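Local coordinates for protein putative glycosyl hydrolase (PDB 4QHZ) that is probably a glycosyl hydrolase of the 3-keto-disaccharide hydrolase family and binds magnesium, at residues G143-I148 / N166-I171. Residues are numbered along the deposited sequence; the frame is centred on the assembly and turned at random.
Sequences GQTGSI and NVYDII. With EDO (1,2-ethanediol), chain H.
Tyr168 reaches from strand 165-177 to the turn at Thr145 and Gly146, and its OH end does the touching. CG of Tyr168 stands anti to the carbonyl carbon (chi1 -84°), which sends the ring off the strand toward the loop. Thr145 CG2 lies 3.3 Å from Tyr168 OH, at the ring edge and near its plane. That methyl is anti to the backbone N, while Thr145 OG1 turns elsewhere and hydrogen-bonds to Leu132 O. Gly146 N is 3.2 Å from Tyr168 OH, and Gly146 CA comes at the ring obliquely. The hydroxyl is hydrogen-bonded to Gln130 O, and Trp103 meets the ring edge-to-face.

Residues Gln144 to Ser147 form a type II beta turn, with Gly146 at positive phi (80°). Gln144 O takes two bonds from Ser147, one from N at 3.0 Å and one from OG at 2.7 Å. The OG bond lies in the carbonyl plane.

Asp169, next along the strand, has its side chain on the other side from the tyrosine. Its OD2 accepts from O1 of a 1,2-ethanediol at 2.6 Å, and OD1 is bonded to His100 ND1. The diol, probably from the crystallisation liquor, also bonds to Asp169 of a second subunit. With an alanine here, His100 ND1 and O1 of the diol would probably each lose a carboxylate partner.

The contact is buried. It packs a loop against the inner face of one sheet in a concanavalin-like beta sandwich, with the Tyr168 side chain about 9 Å from the bound magnesium.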
ATOM      1  N   GLY C 143     -13.304  13.826 -15.136  1.00 22.44           N
ATOM      2  CA  GLY C 143     -14.683  13.339 -15.137  1.00 21.03           C
ATOM      3  C   GLY C 143     -15.089  12.606 -16.404  1.00 21.45           C
ATOM      4  O   GLY C 143     -16.283  12.431 -16.662  1.00 21.59           O
ATOM      5  N   GLN C 144     -14.115  12.165 -17.199  1.00 20.79           N
ATOM      6  CA  GLN C 144     -14.427  11.442 -18.420  1.00 21.47           C
ATOM      7  C   GLN C 144     -14.598   9.945 -18.126  1.00 20.54           C
ATOM      8  O   GLN C 144     -14.516   9.515 -16.979  1.00 21.71           O
ATOM      9  CB  GLN C 144     -13.369  11.711 -19.506  1.00 23.99           C
ATOM     10  CG  GLN C 144     -12.066  10.935 -19.404  1.00 24.76           C
ATOM     11  CD  GLN C 144     -11.095  11.341 -20.496  1.00 26.48           C
ATOM     12  OE1 GLN C 144     -10.729  12.509 -20.606  1.00 27.07           O
ATOM     13  NE2 GLN C 144     -10.687  10.383 -21.319  1.00 28.75           N
ATOM     14  N   THR C 145     -14.864   9.171 -19.172  1.00 19.96           N
ATOM     15  CA  THR C 145     -15.189   7.762 -19.041  1.00 20.69           C
ATOM     16  C   THR C 145     -14.128   6.999 -18.258  1.00 21.65           C
ATOM     17  O   THR C 145     -12.940   7.114 -18.543  1.00 22.81           O
ATOM     18  CB  THR C 145     -15.335   7.118 -20.429  1.00 22.75           C
ATOM     19  OG1 THR C 145     -16.229   7.907 -21.229  1.00 23.21           O
ATOM     20  CG2 THR C 145     -15.865   5.700 -20.305  1.00 23.12           C
ATOM     21  N   GLY C 146     -14.561   6.220 -17.273  1.00 20.38           N
ATOM     22  CA  GLY C 146     -13.643   5.402 -16.482  1.00 19.28           C
ATOM     23  C   GLY C 146     -12.895   6.146 -15.389  1.00 18.13           C
ATOM     24  O   GLY C 146     -12.101   5.552 -14.669  1.00 18.16           O
ATOM     25  N   SER C 147     -13.159   7.440 -15.249  1.00 18.35           N
ATOM     26  CA  SER C 147     -12.631   8.195 -14.131  1.00 19.03           C
ATOM     27  C   SER C 147     -13.293   7.708 -12.858  1.00 19.26           C
ATOM     28  O   SER C 147     -14.412   7.184 -12.900  1.00 19.08           O
ATOM     29  CB  SER C 147     -12.876   9.703 -14.308  1.00 18.65           C
ATOM     30  OG  SER C 147     -14.260  10.027 -14.309  1.00 17.34           O
ATOM     31  N   ILE C 148     -12.585   7.831 -11.741  1.00 19.00           N
ATOM     32  CA  ILE C 148     -13.239   7.876 -10.442  1.00 20.24           C
ATOM     33  C   ILE C 148     -13.644   9.340 -10.338  1.00 20.82           C
ATOM     34  O   ILE C 148     -12.795  10.220 -10.190  1.00 18.28           O
ATOM     35  CB  ILE C 148     -12.333   7.431  -9.278  1.00 20.10           C
ATOM     36  CG1 ILE C 148     -11.717   6.055  -9.549  1.00 20.63           C
ATOM     37  CG2 ILE C 148     -13.121   7.395  -7.973  1.00 22.02           C
ATOM     38  CD1 ILE C 148     -12.696   5.010 -10.056  1.00 22.52           C
ATOM     39  N   ASN C 166     -19.160  -1.380 -24.693  1.00 22.93           N
ATOM     40  CA  ASN C 166     -17.997  -1.073 -23.866  1.00 23.34           C
ATOM     41  C   ASN C 166     -18.002  -1.950 -22.631  1.00 22.49           C
ATOM     42  O   ASN C 166     -18.985  -1.977 -21.894  1.00 24.59           O
ATOM     43  CB  ASN C 166     -17.984   0.399 -23.480  1.00 22.88           C
ATOM     44  CG  ASN C 166     -17.687   1.293 -24.660  1.00 25.70           C
ATOM     45  OD1 ASN C 166     -16.533   1.441 -25.060  1.00 25.67           O
ATOM     46  ND2 ASN C 166     -18.728   1.863 -25.249  1.00 26.28           N
ATOM     47  N   VAL C 167     -16.914  -2.677 -22.432  1.00 22.54           N
ATOM     48  CA  VAL C 167     -16.843  -3.714 -21.414  1.00 21.91           C
ATOM     49  C   VAL C 167     -16.055  -3.219 -20.217  1.00 20.50           C
ATOM     50  O   VAL C 167     -14.899  -2.835 -20.359  1.00 18.88           O
ATOM     51  CB  VAL C 167     -16.169  -4.979 -21.976  1.00 21.27           C
ATOM     52  CG1 VAL C 167     -16.069  -6.058 -20.909  1.00 22.48           C
ATOM     53  CG2 VAL C 167     -16.933  -5.493 -23.184  1.00 21.15           C
ATOM     54  N   TYR C 168     -16.685  -3.218 -19.044  1.00 21.15           N
ATOM     55  CA  TYR C 168     -15.994  -2.905 -17.800  1.00 21.58           C
ATOM     56  C   TYR C 168     -15.756  -4.175 -16.992  1.00 22.60           C
ATOM     57  O   TYR C 168     -16.669  -4.988 -16.810  1.00 23.98           O
ATOM     58  CB  TYR C 168     -16.793  -1.932 -16.927  1.00 21.72           C
ATOM     59  CG  TYR C 168     -16.670  -0.439 -17.212  1.00 21.11           C
ATOM     60  CD1 TYR C 168     -15.800   0.076 -18.169  1.00 23.11           C
ATOM     61  CD2 TYR C 168     -17.417   0.465 -16.462  1.00 20.94           C
ATOM     62  CE1 TYR C 168     -15.705   1.450 -18.384  1.00 22.24           C
ATOM     63  CE2 TYR C 168     -17.326   1.827 -16.663  1.00 21.11           C
ATOM     64  CZ  TYR C 168     -16.462   2.319 -17.618  1.00 21.34           C
ATOM     65  OH  TYR C 168     -16.397   3.686 -17.807  1.00 19.36           O
ATOM     66  N   ASP C 169     -14.524  -4.332 -16.514  1.00 22.94           N
ATOM     67  CA  ASP C 169     -14.207  -5.278 -15.447  1.00 22.95           C
ATOM     68  C   ASP C 169     -13.627  -4.470 -14.299  1.00 23.84           C
ATOM     69  O   ASP C 169     -12.711  -3.671 -14.496  1.00 23.83           O
ATOM     70  CB  ASP C 169     -13.245  -6.357 -15.936  1.00 23.21           C
ATOM     71  CG  ASP C 169     -13.937  -7.385 -16.810  1.00 24.22           C
ATOM     72  OD1 ASP C 169     -14.802  -8.115 -16.283  1.00 26.51           O
ATOM     73  OD2 ASP C 169     -13.651  -7.449 -18.028  1.00 25.21           O
ATOM     74  N   ILE C 170     -14.189  -4.663 -13.109  1.00 21.96           N
ATOM     75  CA  ILE C 170     -13.915  -3.813 -11.957  1.00 21.13           C
ATOM     76  C   ILE C 170     -13.560  -4.679 -10.751  1.00 21.54           C
ATOM     77  O   ILE C 170     -14.277  -5.629 -10.445  1.00 21.32           O
ATOM     78  CB  ILE C 170     -15.134  -2.940 -11.620  1.00 19.98           C
ATOM     79  CG1 ILE C 170     -15.391  -1.939 -12.751  1.00 20.12           C
ATOM     80  CG2 ILE C 170     -14.934  -2.223 -10.292  1.00 20.83           C
ATOM     81  CD1 ILE C 170     -16.725  -1.215 -12.665  1.00 20.91           C
ATOM     82  N   ILE C 171     -12.444  -4.364 -10.102  1.00 20.56           N
ATOM     83  CA  ILE C 171     -12.029  -5.052  -8.890  1.00 20.99           C
ATOM     84  C   ILE C 171     -11.969  -4.012  -7.787  1.00 20.94           C
ATOM     85  O   ILE C 171     -11.254  -3.019  -7.920  1.00 26.17           O
ATOM     86  CB  ILE C 171     -10.660  -5.738  -9.046  1.00 21.86           C
ATOM     87  CG1 ILE C 171     -10.651  -6.642 -10.285  1.00 22.02           C
ATOM     88  CG2 ILE C 171     -10.322  -6.535  -7.786  1.00 19.45           C
ATOM     89  CD1 ILE C 171      -9.287  -7.218 -10.622  1.00 22.16           C
TER
HETATM   90  C1  EDO H 301     -10.356  -8.291 -18.962  1.00 45.96           C
HETATM   91  O1  EDO H 301     -11.243  -7.167 -18.975  1.00 50.85           O
HETATM   92  C2  EDO H 301     -10.997  -9.409 -18.155  1.00 45.25           C
HETATM   93  O2  EDO H 301     -10.031 -10.437 -17.911  1.00 50.35           O